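Local coordinates for protein polysialic acid O-acetyltransferase (Escherichia coli, PDB 3JQY) that transfers acetyl groups from acetyl-CoA to hydroxyls of capsular polysialic acid, working as a trimer of left-handed beta-helices, at residues Ile164-Tyr169 with Val176-Gly181. Sequence-based numbering, arbitrary orientation. Where two conformers were deposited one is given.
Sequences IIISSY and VSIMKG
Ile164, Ile166 and Ile178 meet in an apolar contact inside the left-handed beta-helix, where two faces of the coil turn these three residues into the core; no hydrogen bond links the segments. Ile164 does most of the touching, with both branches in use. With chi1 -67° setting CG2 anti to the backbone N, Ile164 CG2 meets the CG2 of Ile178 at 3.8 Å, and the two side chains cross at a slant. The other branch, extended at chi2 164°, runs along the carbonyls of Ile178 and Met179 at the turn after strand 176-178. Ile164 CG1 lies 3.4 Å from the carbonyl O of Met179. Ile164 CD1 reaches to 3.5 Å from the O of Ile178. In the conformer described, Ile166 CD1 and Ile178 CD1 meet tip to tip at 3.9 Å. An alanine in place of Ile164 would probably leave a gap beside the turn at Met179 and the CG2 of Ile178 without its apolar partner. Past that turn the chain continues through Lys180, whose NZ forms a salt bridge with Asp145; both residues probably belong to the acetyl-CoA site. Gly181 brings its CA to 5.3 Å from the CA of Ile164. Strand 164-166 pairs in parallel with strands 126-129 and 183-184, while strand 176-178 lies in another sheet between 139-142 and 195-196, with Leu141 touching both Ile166 and Ile178.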
loop_
_atom_site.group_PDB
_atom_site.type_symbol
_atom_site.label_atom_id
_atom_site.label_comp_id
_atom_site.label_asym_id
_atom_site.label_seq_id
_atom_site.Cartn_x
_atom_site.Cartn_y
_atom_site.Cartn_z
ATOM N N ILE B 164 6.142 -19.068 8.337
ATOM C CA ILE B 164 6.815 -17.790 8.534
ATOM C C ILE B 164 7.300 -17.728 9.975
ATOM O O ILE B 164 6.550 -18.016 10.901
ATOM C CB ILE B 164 5.876 -16.593 8.252
ATOM C CG1 ILE B 164 5.531 -16.550 6.763
ATOM C CG2 ILE B 164 6.542 -15.295 8.664
ATOM C CD1 ILE B 164 4.343 -15.683 6.415
ATOM N N ILE B 165 8.559 -17.365 10.159
ATOM C CA ILE B 165 9.160 -17.354 11.489
ATOM C C ILE B 165 9.860 -16.028 11.729
ATOM O O ILE B 165 10.914 -15.758 11.155
ATOM C CB ILE B 165 10.173 -18.511 11.669
ATOM C CG1 ILE B 165 9.525 -19.852 11.324
ATOM C CG2 ILE B 165 10.710 -18.533 13.096
ATOM C CD1 ILE B 165 8.285 -20.169 12.130
ATOM N N ILE B 166 9.247 -15.187 12.551
ATOM C CA ILE B 166 9.874 -13.939 12.955
ATOM C C ILE B 166 10.541 -14.151 14.310
ATOM O O ILE B 166 9.879 -14.443 15.296
ATOM C CB ILE B 166 8.844 -12.796 13.024
ATOM C CG1 ILE B 166 8.114 -12.672 11.682
ATOM C CG2 ILE B 166 9.520 -11.483 13.424
ATOM C CD1 ILE B 166 6.966 -11.702 11.691
ATOM N N SER B 167 11.865 -14.033 14.341
ATOM C CA SER B 167 12.608 -14.263 15.576
ATOM C C SER B 167 12.296 -13.209 16.630
ATOM O O SER B 167 11.640 -12.208 16.352
ATOM C CB SER B 167 14.113 -14.293 15.304
ATOM O OG SER B 167 14.460 -15.418 14.513
ATOM N N SER B 168 12.789 -13.432 17.843
ATOM C CA SER B 168 12.640 -12.439 18.894
ATOM C C SER B 168 13.369 -11.156 18.526
ATOM O O SER B 168 14.389 -11.176 17.838
ATOM C CB SER B 168 13.167 -12.982 20.228
ATOM O OG SER B 168 12.354 -14.053 20.686
ATOM N N TYR B 169 12.824 -10.041 18.993
ATOM C CA TYR B 169 13.458 -8.732 18.863
ATOM C C TYR B 169 13.642 -8.313 17.400
ATOM O O TYR B 169 14.733 -7.928 16.973
ATOM C CB TYR B 169 14.779 -8.662 19.649
ATOM C CG TYR B 169 15.147 -7.241 20.013
ATOM C CD1 TYR B 169 14.330 -6.500 20.849
ATOM C CD2 TYR B 169 16.287 -6.633 19.495
ATOM C CE1 TYR B 169 14.631 -5.189 21.181
ATOM C CE2 TYR B 169 16.610 -5.307 19.832
ATOM C CZ TYR B 169 15.771 -4.599 20.674
ATOM O OH TYR B 169 16.054 -3.292 21.017
ATOM N N VAL B 176 3.902 -3.584 5.437
ATOM C CA VAL B 176 4.833 -4.626 5.015
ATOM C C VAL B 176 4.076 -5.931 4.862
ATOM O O VAL B 176 3.201 -6.227 5.666
ATOM C CB VAL B 176 5.893 -4.873 6.105
ATOM C CG1 VAL B 176 6.586 -6.226 5.902
ATOM C CG2 VAL B 176 6.913 -3.742 6.131
ATOM N N SER B 177 4.417 -6.704 3.835
ATOM C CA SER B 177 3.978 -8.093 3.745
ATOM C C SER B 177 5.192 -8.988 3.860
ATOM O O SER B 177 6.232 -8.746 3.225
ATOM C CB SER B 177 3.276 -8.377 2.419
ATOM O OG SER B 177 1.953 -7.888 2.433
ATOM N N ILE B 178 5.061 -10.012 4.684
ATOM C CA ILE B 178 6.043 -11.080 4.722
ATOM C C ILE B 178 5.393 -12.313 4.104
ATOM O O ILE B 178 4.332 -12.750 4.547
ATOM C CB ILE B 178 6.518 -11.347 6.153
ATOM C CG1 ILE B 178 7.201 -10.100 6.717
ATOM C CG2 ILE B 178 7.483 -12.520 6.187
ATOM C CD1 ILE B 178 7.791 -10.299 8.093
ATOM N N MET B 179 6.016 -12.848 3.058
ATOM C CA MET B 179 5.431 -13.953 2.293
ATOM C C MET B 179 5.867 -15.332 2.791
ATOM O O MET B 179 6.640 -15.443 3.743
ATOM C CB MET B 179 5.744 -13.794 0.801
ATOM C CG MET B 179 5.240 -12.484 0.195
ATOM S SD MET B 179 3.492 -12.176 0.563
ATOM C CE MET B 179 3.081 -10.979 -0.709
ATOM N N LYS B 180 5.362 -16.388 2.153
ATOM C CA LYS B 180 5.524 -17.727 2.714
ATOM C C LYS B 180 6.979 -18.188 2.764
ATOM O O LYS B 180 7.792 -17.843 1.896
ATOM C CB LYS B 180 4.672 -18.748 1.956
ATOM C CG LYS B 180 5.135 -19.013 0.524
ATOM C CD LYS B 180 4.116 -19.895 -0.193
ATOM C CE LYS B 180 4.495 -20.118 -1.649
ATOM N NZ LYS B 180 4.570 -18.830 -2.404
ATOM N N GLY B 181 7.302 -18.948 3.803
ATOM C CA GLY B 181 8.597 -19.595 3.910
ATOM C C GLY B 181 9.709 -18.681 4.380
ATOM O O GLY B 181 10.878 -19.062 4.360
#